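Local atomic coordinates of selenium-binding protein (Sulfolobus tokodaii, PDB entry 2ECE), a protein that is of unknown function but, as a member of the selenium-binding protein family with a beta-propeller fold, may bind selenium. Residues S138-V143 against I152-N157; L189-W194 against S205-P210; A382-E387 against R443-R448; R394-N399 against G416-L421. All blocks are in the same frame, centred on the assembly; numbering follows the deposited sequence.

Contact 1: residues S138-V143 against I152-N157; sequences SRLHTV and ISALGN
Strands 140-145 and 150-154 form the innermost hairpin of one propeller blade, running antiparallel with a beta bulge in their register. Ile152 lies beside Val143, and its CG2 branch reaches across to Leu140, with CG2 3.8 Å from Leu140 CG. Ser153 sits opposite the bulge and holds both of its residues. Its carbonyl takes His141 N in a nearly straight bond (Ser153 O to His141 N 2.8 Å, 173° at the hydrogen), its N-H meets Thr142 O, and its hydroxyl accepts Thr142 N, the N to OG distance being 2.9 Å. OG, in the crowded position between its own N and C (chi1 65°), also bonds Tyr191 O. Ala154 CB touches Leu140 CD1 on the Ile152 face. Leu155 N then bonds Arg139 O at 2.9 Å, in the carbonyl plane, where the chain turns a corner. Gly156 O takes Ser138 N, and Asn157 O receives Ser138 OG at 2.7 Å. Arg139 NH1 donates to that same OG from within the guanidinium plane, while NE forms a salt bridge with Glu214. Two buried serine hydroxyls thus bond backbone differently: Ser153 OG accepts the Thr142 amide at the bulge, Ser138 OG donates to a carbonyl.

Contact 2: residues L189-W194 against S205-P210; sequences LAYDFW and SEWAVP
Ser205 OG is gripped by two hydrogen bonds: it accepts Asp192 N (OG to N 2.9 Å) and also bonds Leu254 O. The two segments extend the inner hairpin of a beta-propeller blade, strands 193-196 and 201-204, into irregular chain. Asp192 O completes the pair by taking Ser205 N from above its carbonyl plane, at 3.0 Å between O and N. In the plane of the Tyr191 ring, at its edge, lies the same serine hydroxyl, while Tyr191 CD2 lies 3.4 Å from Trp207 CB. Tyr191 CE2 comes 3.7 Å from Trp207 CE3, with the ring planes 75° apart. Both rings have CG anti to the backbone N, and the side chains cross obliquely. Further along, Trp207 N bonds Ala190 O. An alanine in place of Tyr191 would remove the ring that meets both Trp207 and His141, and would probably leave the indole freer to turn. Leu189 CB packs on Glu206 CB at 3.6 Å. Beyond it, one water accepts from Leu189 N and donates to Glu206 OE2, lying 2.7 Å from that oxygen, which His231 NE2 also holds.

Contact 3: residues A382-E387 against R443-R448; sequences APQMLE and RSHQVR
Glu387 and Arg448 form a buried salt bridge in which the direct hydrogen bond is weak: NH1 lies 3.2 Å from OE1, with an angle of 131° at the hydrogen. Each partner is held by others. Arg448 NH1 also donates to Val447 O and forms a salt bridge with Asp453, its NE bonds Phe76 O, and Glu387 OE1 accepts a bond from Ser455. The carboxylate and guanidinium planes are 26° apart, and Gln446 NE2 sits above one face of the guanidinium, toward its rim. Two waters bridge the rest of the polar gap. One accepts from Gln384 NE2 and lies in the His445 ring plane, 2.9 Å from His445 NE2. The other accepts Val447 N, also at 2.9 Å, and donates weakly to Leu386 O.

Apolar contact comes mainly from Met385, whose chain bends at chi2 and chi3. Its CG meets the imidazole obliquely, 3.4 Å from His445 CD2, and its CE ends 3.8 Å from Gln446 NE2. Glu387 CG lies 3.5 Å from Val447 O, its CB near Val447 CB.

The touching parts run nearly parallel, 5° apart, yet share no backbone bridge: they belong to the innermost strands of two adjacent blades. Strand 443-449 pairs with strand 27-33 near the N-terminus, the ring closure between chain ends common in beta-propellers, and Glu387 and Arg448 link that closing blade to its neighbour.

Contact 4: residues R394-N399 against G416-L421; sequences RVYVTN and GWMVKL
The Asn399 amide stacks on the Trp417 indole, their planes 21° apart, with Asn399 CG above one face and offset toward the rim. Asn399 CB makes a CH-pi contact with the six-membered ring, 3.7 Å from its centroid. Asn399 OD1 turns back to accept Trp417 N at 3.2 Å, from above its carbonyl plane. Asn399 ND2 and Trp417 NE1, both donors, do not bond each other but share Thr380 O as acceptor, and ND2 also reaches Lys415 O. The indole is placed by its CG lying in the crowded position between N and C (chi1 44°), which brings CZ3 to 3.9 Å from Val397 CG1.

On the sheet face of Val395, Val397 and Leu421, Val397 CG2 meets Leu421 CD1 at 3.8 Å, and Val395 packs on Leu421. The other face carries Tyr396 and Lys420 side by side, Lys420 CD lying 3.9 Å from Tyr396 CE1. A water accepts a hydrogen bond from Lys420 NZ and donates one to Tyr396 OH; Lys420 NZ also bonds Tyr57 OH, and Glu25 receives the Tyr396 hydroxyl and pairs with Arg394.

Behind these groups runs an antiparallel ladder between the two middle strands of the blade. Val395 and Leu421 exchange both backbone bonds, as do Val397 and Val419, where Val397 N to Val419 O is 2.7 Å. A leucine in place of Trp417 would lose the flat surface under Asn399 and the NE1 bond to Thr380, and would probably loosen the strand ends.

The two faces therefore differ chemically: one is hydrocarbon; on the other, Glu25 and Asp391 would probably offset the charge of Arg394, near the like-charged Lys420.

How the contacts relate
Seven antiparallel sheets follow one another as blades round the propeller, and the contacts sample four of them. Contacts 1 and 2 come first along the chain and occupy consecutive blades, their centres 8 Å apart; they touch directly, Thr142 OG1 bonding Asp192 OD1. Contacts 3 and 4 come later, with centres 6 Å apart, and both reach the sheet of strands 386-388, 394-398, 417-423 and 429-438. Contact 4 falls between the two segments of contact 3, whose second strand closes the ring. Contacts 1 and 4 lie on opposite sides of the chain's centre, 25 Å apart between centres. Thr398 OG1 of contact 4 bonds His445 O of contact 3, so adjacent blades are tied in both regions.

Contact 1: residues S138-V143 against I152-N157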
# COMPACT_ATOMS: atom_id res chain seq x y z
N SER A 138 -0.47 -8.56 16.19
CA SER A 138 0.76 -9.04 15.55
C SER A 138 0.61 -8.95 14.03
O SER A 138 -0.51 -8.87 13.52
CB SER A 138 1.07 -10.49 15.97
OG SER A 138 0.14 -11.41 15.43
N ARG A 139 1.74 -8.97 13.32
CA ARG A 139 1.80 -8.88 11.86
C ARG A 139 1.31 -7.50 11.42
O ARG A 139 0.18 -7.33 10.96
CB ARG A 139 0.95 -9.98 11.21
CG ARG A 139 1.61 -11.37 11.20
CD ARG A 139 1.57 -12.07 12.56
NE ARG A 139 1.98 -13.47 12.45
CZ ARG A 139 1.77 -14.41 13.38
NH1 ARG A 139 1.13 -14.12 14.51
NH2 ARG A 139 2.18 -15.65 13.17
N LEU A 140 2.20 -6.52 11.56
CA LEU A 140 1.91 -5.12 11.24
C LEU A 140 1.99 -4.80 9.76
O LEU A 140 2.96 -5.14 9.08
CB LEU A 140 2.84 -4.22 12.05
CG LEU A 140 2.39 -3.95 13.49
CD1 LEU A 140 1.98 -5.23 14.20
CD2 LEU A 140 3.52 -3.25 14.23
N HIS A 141 0.96 -4.11 9.28
CA HIS A 141 0.84 -3.77 7.87
C HIS A 141 0.95 -2.27 7.52
O HIS A 141 2.05 -1.75 7.31
CB HIS A 141 -0.49 -4.33 7.35
CG HIS A 141 -0.66 -4.24 5.87
ND1 HIS A 141 -0.16 -5.19 5.00
CD2 HIS A 141 -1.28 -3.32 5.10
CE1 HIS A 141 -0.46 -4.86 3.76
NE2 HIS A 141 -1.14 -3.72 3.79
N THR A 142 -0.19 -1.59 7.49
CA THR A 142 -0.24 -0.17 7.13
C THR A 142 0.16 0.82 8.21
O THR A 142 -0.21 0.67 9.38
CB THR A 142 -1.66 0.21 6.64
OG1 THR A 142 -2.04 -0.66 5.57
CG2 THR A 142 -1.70 1.69 6.17
N VAL A 143 0.91 1.85 7.82
CA VAL A 143 1.31 2.92 8.74
C VAL A 143 0.80 4.25 8.20
O VAL A 143 1.02 4.57 7.03
CB VAL A 143 2.84 3.05 8.85
CG1 VAL A 143 3.19 4.21 9.79
CG2 VAL A 143 3.44 1.76 9.36
N ILE A 152 -1.05 2.17 13.06
CA ILE A 152 -0.54 1.01 12.33
C ILE A 152 -1.54 -0.13 12.39
O ILE A 152 -1.97 -0.51 13.47
CB ILE A 152 0.80 0.52 12.92
CG1 ILE A 152 1.80 1.68 13.01
CG2 ILE A 152 1.36 -0.61 12.07
CD1 ILE A 152 3.10 1.33 13.69
N SER A 153 -1.89 -0.69 11.24
CA SER A 153 -2.83 -1.80 11.22
C SER A 153 -2.10 -3.12 11.44
O SER A 153 -0.89 -3.22 11.19
CB SER A 153 -3.59 -1.83 9.89
OG SER A 153 -2.72 -2.10 8.81
N ALA A 154 -2.82 -4.12 11.92
CA ALA A 154 -2.24 -5.44 12.17
C ALA A 154 -3.23 -6.52 11.74
O ALA A 154 -4.43 -6.40 11.95
CB ALA A 154 -1.90 -5.58 13.67
N LEU A 155 -2.70 -7.58 11.13
CA LEU A 155 -3.52 -8.68 10.62
C LEU A 155 -4.23 -9.55 11.66
O LEU A 155 -5.29 -10.11 11.38
CB LEU A 155 -2.68 -9.57 9.71
CG LEU A 155 -2.67 -9.34 8.19
CD1 LEU A 155 -2.89 -7.89 7.83
CD2 LEU A 155 -1.36 -9.88 7.63
N GLY A 156 -3.66 -9.70 12.85
CA GLY A 156 -4.31 -10.53 13.84
C GLY A 156 -3.91 -10.28 15.28
O GLY A 156 -3.23 -9.30 15.57
N ASN A 157 -4.35 -11.15 16.19
CA ASN A 157 -4.00 -11.01 17.60
C ASN A 157 -2.63 -11.66 17.82
O ASN A 157 -2.02 -12.17 16.88
CB ASN A 157 -5.05 -11.67 18.50
CG ASN A 157 -5.23 -13.14 18.22
OD1 ASN A 157 -4.45 -13.77 17.50
ND2 ASN A 157 -6.28 -13.72 18.79

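Contact 2: residues L189-W194 against S205-P210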
# COMPACT_ATOMS: atom_id res chain seq x y z
N LEU A 189 -11.65 -9.21 10.90
CA LEU A 189 -10.54 -9.19 9.95
C LEU A 189 -10.03 -7.76 9.75
O LEU A 189 -10.71 -6.79 10.10
CB LEU A 189 -11.00 -9.76 8.61
CG LEU A 189 -10.66 -11.20 8.20
CD1 LEU A 189 -10.43 -12.09 9.41
CD2 LEU A 189 -11.78 -11.72 7.32
N ALA A 190 -8.83 -7.63 9.19
CA ALA A 190 -8.24 -6.32 8.95
C ALA A 190 -7.23 -6.41 7.81
O ALA A 190 -6.97 -7.50 7.29
CB ALA A 190 -7.52 -5.82 10.22
N TYR A 191 -6.71 -5.26 7.40
CA TYR A 191 -5.66 -5.20 6.37
C TYR A 191 -5.14 -3.77 6.22
O TYR A 191 -4.08 -3.43 6.75
CB TYR A 191 -6.21 -5.65 5.02
CG TYR A 191 -5.16 -5.64 3.93
CD1 TYR A 191 -5.09 -4.62 2.97
CD2 TYR A 191 -4.18 -6.63 3.90
CE1 TYR A 191 -4.05 -4.60 2.01
CE2 TYR A 191 -3.15 -6.62 2.97
CZ TYR A 191 -3.09 -5.61 2.03
OH TYR A 191 -2.07 -5.62 1.11
N ASP A 192 -6.00 -2.91 5.70
CA ASP A 192 -5.59 -1.52 5.46
C ASP A 192 -6.59 -0.60 6.14
O ASP A 192 -7.61 -1.05 6.67
CB ASP A 192 -5.52 -1.21 3.95
CG ASP A 192 -4.94 0.17 3.66
OD1 ASP A 192 -3.96 0.56 4.34
OD2 ASP A 192 -5.46 0.86 2.75
N PHE A 193 -6.29 0.69 6.15
CA PHE A 193 -7.18 1.67 6.75
C PHE A 193 -6.72 3.05 6.35
O PHE A 193 -5.58 3.25 5.96
CB PHE A 193 -7.14 1.60 8.29
CG PHE A 193 -5.90 2.23 8.91
CD1 PHE A 193 -4.69 1.54 8.96
CD2 PHE A 193 -5.95 3.53 9.41
CE1 PHE A 193 -3.55 2.14 9.51
CE2 PHE A 193 -4.81 4.14 9.97
CZ PHE A 193 -3.61 3.44 10.02
N TRP A 194 -7.64 4.00 6.43
CA TRP A 194 -7.31 5.39 6.19
C TRP A 194 -8.45 6.24 6.74
O TRP A 194 -9.28 5.73 7.49
CB TRP A 194 -7.03 5.72 4.71
CG TRP A 194 -5.98 6.82 4.65
CD1 TRP A 194 -5.61 7.63 5.69
CD2 TRP A 194 -5.16 7.21 3.53
NE1 TRP A 194 -4.62 8.50 5.29
CE2 TRP A 194 -4.32 8.26 3.97
CE3 TRP A 194 -5.06 6.77 2.20
CZ2 TRP A 194 -3.39 8.89 3.13
CZ3 TRP A 194 -4.12 7.40 1.36
CH2 TRP A 194 -3.31 8.44 1.84
N SER A 205 -10.31 -2.20 6.10
CA SER A 205 -10.64 -3.31 5.19
C SER A 205 -10.41 -4.71 5.77
O SER A 205 -10.26 -4.88 6.98
CB SER A 205 -9.86 -3.14 3.88
OG SER A 205 -8.47 -3.08 4.12
N GLU A 206 -10.39 -5.72 4.90
CA GLU A 206 -10.23 -7.10 5.36
C GLU A 206 -9.50 -8.03 4.38
O GLU A 206 -9.89 -8.14 3.21
CB GLU A 206 -11.59 -7.75 5.65
CG GLU A 206 -12.57 -6.97 6.52
CD GLU A 206 -13.89 -7.74 6.69
OE1 GLU A 206 -14.23 -8.51 5.77
OE2 GLU A 206 -14.58 -7.57 7.72
N TRP A 207 -8.47 -8.70 4.87
CA TRP A 207 -7.74 -9.67 4.06
C TRP A 207 -8.03 -11.01 4.72
O TRP A 207 -9.03 -11.65 4.39
CB TRP A 207 -6.24 -9.36 4.06
CG TRP A 207 -5.45 -10.18 3.08
CD1 TRP A 207 -5.91 -10.76 1.92
CD2 TRP A 207 -4.04 -10.44 3.12
NE1 TRP A 207 -4.86 -11.34 1.23
CE2 TRP A 207 -3.71 -11.16 1.94
CE3 TRP A 207 -3.02 -10.12 4.02
CZ2 TRP A 207 -2.40 -11.57 1.66
CZ3 TRP A 207 -1.71 -10.53 3.74
CH2 TRP A 207 -1.42 -11.24 2.56
N ALA A 208 -7.19 -11.42 5.66
CA ALA A 208 -7.36 -12.68 6.39
C ALA A 208 -6.38 -12.62 7.56
O ALA A 208 -5.49 -11.78 7.56
CB ALA A 208 -7.04 -13.86 5.49
N VAL A 209 -6.54 -13.50 8.55
CA VAL A 209 -5.63 -13.49 9.70
C VAL A 209 -4.29 -14.13 9.33
O VAL A 209 -4.18 -14.83 8.33
CB VAL A 209 -6.22 -14.25 10.91
CG1 VAL A 209 -7.57 -13.65 11.30
CG2 VAL A 209 -6.34 -15.73 10.61
N PRO A 210 -3.25 -13.86 10.14
CA PRO A 210 -1.91 -14.41 9.90
C PRO A 210 -1.88 -15.91 9.66
O PRO A 210 -1.28 -16.38 8.69
CB PRO A 210 -1.16 -14.02 11.17
CG PRO A 210 -1.75 -12.68 11.47
CD PRO A 210 -3.24 -12.94 11.29
O HOH W 1 -10.99 -3.98 9.39
O HOH W 2 -14.31 -9.01 9.94

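Contact 3: residues A382-E387 against R443-R448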
# COMPACT_ATOMS: atom_id res chain seq x y z
N ALA A 382 5.10 -9.11 -11.53
CA ALA A 382 4.27 -8.16 -12.25
C ALA A 382 4.08 -6.91 -11.39
O ALA A 382 4.56 -6.86 -10.26
CB ALA A 382 2.92 -8.79 -12.55
N PRO A 383 3.40 -5.88 -11.92
CA PRO A 383 3.20 -4.67 -11.12
C PRO A 383 2.40 -5.00 -9.86
O PRO A 383 1.48 -5.81 -9.90
CB PRO A 383 2.41 -3.76 -12.05
CG PRO A 383 2.86 -4.20 -13.41
CD PRO A 383 2.87 -5.70 -13.28
N GLN A 384 2.86 -4.49 -8.72
CA GLN A 384 2.14 -4.69 -7.47
C GLN A 384 1.91 -3.32 -6.82
O GLN A 384 0.92 -2.65 -7.10
CB GLN A 384 2.95 -5.64 -6.58
CG GLN A 384 2.14 -6.43 -5.58
CD GLN A 384 1.48 -5.55 -4.52
OE1 GLN A 384 0.40 -5.00 -4.74
NE2 GLN A 384 2.15 -5.41 -3.38
N MET A 385 2.85 -2.90 -5.97
CA MET A 385 2.71 -1.61 -5.32
C MET A 385 3.00 -0.48 -6.30
O MET A 385 3.85 -0.61 -7.18
CB MET A 385 3.66 -1.48 -4.12
CG MET A 385 3.19 -2.20 -2.87
SD MET A 385 1.45 -1.94 -2.48
CE MET A 385 1.45 -0.23 -1.91
N LEU A 386 2.27 0.61 -6.14
CA LEU A 386 2.42 1.79 -6.98
C LEU A 386 2.55 3.01 -6.09
O LEU A 386 2.09 3.01 -4.95
CB LEU A 386 1.17 2.00 -7.86
CG LEU A 386 0.64 0.89 -8.75
CD1 LEU A 386 -0.73 1.28 -9.30
CD2 LEU A 386 1.62 0.64 -9.89
N GLU A 387 3.19 4.05 -6.61
CA GLU A 387 3.26 5.30 -5.87
C GLU A 387 3.36 6.43 -6.88
O GLU A 387 4.05 6.30 -7.89
CB GLU A 387 4.43 5.34 -4.90
CG GLU A 387 4.24 6.44 -3.87
CD GLU A 387 2.79 6.50 -3.38
OE1 GLU A 387 2.42 5.68 -2.51
OE2 GLU A 387 2.02 7.34 -3.90
N ARG A 443 13.53 -8.53 -3.00
CA ARG A 443 12.24 -8.17 -3.59
C ARG A 443 11.84 -6.79 -3.09
O ARG A 443 12.20 -6.40 -1.98
CB ARG A 443 11.18 -9.21 -3.21
CG ARG A 443 11.52 -10.62 -3.71
CD ARG A 443 10.50 -11.66 -3.29
NE ARG A 443 10.91 -12.99 -3.73
CZ ARG A 443 10.26 -14.11 -3.43
NH1 ARG A 443 9.15 -14.07 -2.70
NH2 ARG A 443 10.72 -15.28 -3.86
N SER A 444 11.09 -6.04 -3.91
CA SER A 444 10.69 -4.69 -3.54
C SER A 444 9.20 -4.52 -3.28
O SER A 444 8.37 -5.15 -3.94
CB SER A 444 11.15 -3.71 -4.62
OG SER A 444 10.73 -4.14 -5.91
N HIS A 445 8.86 -3.68 -2.31
CA HIS A 445 7.46 -3.45 -1.98
C HIS A 445 7.08 -1.96 -1.99
O HIS A 445 7.25 -1.27 -3.01
CB HIS A 445 7.10 -4.08 -0.63
CG HIS A 445 5.67 -4.48 -0.51
ND1 HIS A 445 5.22 -5.74 -0.86
CD2 HIS A 445 4.56 -3.77 -0.18
CE1 HIS A 445 3.90 -5.78 -0.75
NE2 HIS A 445 3.48 -4.60 -0.34
N GLN A 446 6.59 -1.44 -0.87
CA GLN A 446 6.15 -0.04 -0.86
C GLN A 446 7.24 1.00 -1.08
O GLN A 446 8.38 0.84 -0.66
CB GLN A 446 5.40 0.28 0.43
CG GLN A 446 4.69 1.64 0.36
CD GLN A 446 3.57 1.75 1.37
OE1 GLN A 446 3.78 1.53 2.57
NE2 GLN A 446 2.38 2.11 0.90
N VAL A 447 6.85 2.07 -1.76
CA VAL A 447 7.76 3.17 -2.06
C VAL A 447 7.25 4.45 -1.41
O VAL A 447 6.07 4.76 -1.47
CB VAL A 447 7.85 3.39 -3.60
CG1 VAL A 447 8.66 4.64 -3.92
CG2 VAL A 447 8.49 2.18 -4.26
N ARG A 448 8.15 5.18 -0.76
CA ARG A 448 7.80 6.46 -0.15
C ARG A 448 8.74 7.50 -0.72
O ARG A 448 9.96 7.38 -0.60
CB ARG A 448 7.93 6.42 1.39
CG ARG A 448 6.58 6.41 2.12
CD ARG A 448 5.89 5.04 2.01
NE ARG A 448 4.47 5.05 2.38
CZ ARG A 448 3.50 5.49 1.59
NH1 ARG A 448 3.78 5.96 0.38
NH2 ARG A 448 2.24 5.45 2.00
O HOH W 3 0.65 -4.91 -0.55
O HOH W 4 4.42 1.94 -3.32

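Contact 4: residues R394-N399 against G416-L421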
# COMPACT_ATOMS: atom_id res chain seq x y z
N ARG A 394 4.74 11.23 -12.41
CA ARG A 394 5.54 10.01 -12.33
C ARG A 394 4.91 8.94 -11.44
O ARG A 394 4.44 9.23 -10.34
CB ARG A 394 6.94 10.35 -11.82
CG ARG A 394 7.65 11.44 -12.63
CD ARG A 394 8.89 11.97 -11.92
NE ARG A 394 8.55 12.74 -10.72
CZ ARG A 394 8.05 13.98 -10.74
NH1 ARG A 394 7.83 14.60 -11.89
NH2 ARG A 394 7.77 14.59 -9.59
N VAL A 395 4.90 7.70 -11.93
CA VAL A 395 4.36 6.57 -11.17
C VAL A 395 5.47 5.55 -10.99
O VAL A 395 6.06 5.08 -11.97
CB VAL A 395 3.18 5.89 -11.90
CG1 VAL A 395 2.59 4.79 -11.02
CG2 VAL A 395 2.11 6.92 -12.25
N TYR A 396 5.78 5.22 -9.75
CA TYR A 396 6.83 4.25 -9.46
C TYR A 396 6.15 2.90 -9.23
O TYR A 396 5.08 2.83 -8.62
CB TYR A 396 7.62 4.70 -8.24
CG TYR A 396 8.35 6.01 -8.49
CD1 TYR A 396 9.60 6.03 -9.11
CD2 TYR A 396 7.77 7.24 -8.14
CE1 TYR A 396 10.25 7.23 -9.38
CE2 TYR A 396 8.42 8.45 -8.41
CZ TYR A 396 9.66 8.44 -9.03
OH TYR A 396 10.32 9.62 -9.27
N VAL A 397 6.77 1.84 -9.72
CA VAL A 397 6.18 0.50 -9.63
C VAL A 397 7.15 -0.57 -9.14
O VAL A 397 8.28 -0.66 -9.63
CB VAL A 397 5.68 0.05 -11.02
CG1 VAL A 397 4.83 -1.20 -10.89
CG2 VAL A 397 4.90 1.19 -11.70
N THR A 398 6.73 -1.37 -8.16
CA THR A 398 7.55 -2.49 -7.67
C THR A 398 6.74 -3.77 -7.91
O THR A 398 5.57 -3.69 -8.30
CB THR A 398 7.94 -2.34 -6.18
OG1 THR A 398 6.77 -2.24 -5.37
CG2 THR A 398 8.84 -1.11 -6.00
N ASN A 399 7.32 -4.94 -7.65
CA ASN A 399 6.64 -6.19 -8.03
C ASN A 399 6.35 -7.32 -7.06
O ASN A 399 5.83 -8.36 -7.48
CB ASN A 399 7.39 -6.78 -9.22
CG ASN A 399 8.83 -7.14 -8.86
OD1 ASN A 399 9.47 -6.45 -8.06
ND2 ASN A 399 9.34 -8.21 -9.46
N GLY A 416 13.15 -8.52 -7.25
CA GLY A 416 12.68 -7.15 -7.25
C GLY A 416 13.24 -6.15 -8.24
O GLY A 416 14.42 -6.18 -8.61
N TRP A 417 12.35 -5.26 -8.67
CA TRP A 417 12.70 -4.17 -9.57
C TRP A 417 11.82 -2.98 -9.25
O TRP A 417 10.85 -3.09 -8.48
CB TRP A 417 12.54 -4.55 -11.06
CG TRP A 417 11.29 -5.30 -11.50
CD1 TRP A 417 11.22 -6.62 -11.88
CD2 TRP A 417 9.96 -4.78 -11.69
NE1 TRP A 417 9.96 -6.94 -12.30
CE2 TRP A 417 9.16 -5.83 -12.20
CE3 TRP A 417 9.36 -3.52 -11.49
CZ2 TRP A 417 7.80 -5.67 -12.50
CZ3 TRP A 417 8.01 -3.36 -11.79
CH2 TRP A 417 7.24 -4.43 -12.29
N MET A 418 12.18 -1.84 -9.80
CA MET A 418 11.37 -0.64 -9.64
C MET A 418 11.36 0.03 -10.99
O MET A 418 12.41 0.33 -11.57
CB MET A 418 11.94 0.32 -8.60
CG MET A 418 11.11 1.60 -8.54
SD MET A 418 11.19 2.54 -7.02
CE MET A 418 12.88 2.99 -7.04
N VAL A 419 10.16 0.23 -11.50
CA VAL A 419 9.97 0.84 -12.80
C VAL A 419 9.32 2.21 -12.65
O VAL A 419 8.55 2.44 -11.70
CB VAL A 419 9.07 -0.07 -13.66
CG1 VAL A 419 8.40 0.73 -14.77
CG2 VAL A 419 9.91 -1.19 -14.26
N LYS A 420 9.65 3.12 -13.56
CA LYS A 420 9.06 4.44 -13.54
C LYS A 420 8.19 4.61 -14.77
O LYS A 420 8.57 4.24 -15.88
CB LYS A 420 10.12 5.54 -13.51
CG LYS A 420 9.48 6.93 -13.53
CD LYS A 420 10.43 8.06 -13.14
CE LYS A 420 11.29 8.55 -14.30
NZ LYS A 420 11.97 9.84 -13.97
N LEU A 421 7.00 5.16 -14.55
CA LEU A 421 6.05 5.41 -15.63
C LEU A 421 5.87 6.91 -15.71
O LEU A 421 5.93 7.61 -14.70
CB LEU A 421 4.71 4.75 -15.32
CG LEU A 421 4.68 3.26 -15.01
CD1 LEU A 421 3.24 2.82 -14.76
CD2 LEU A 421 5.27 2.48 -16.18
O HOH W 5 12.19 10.35 -11.26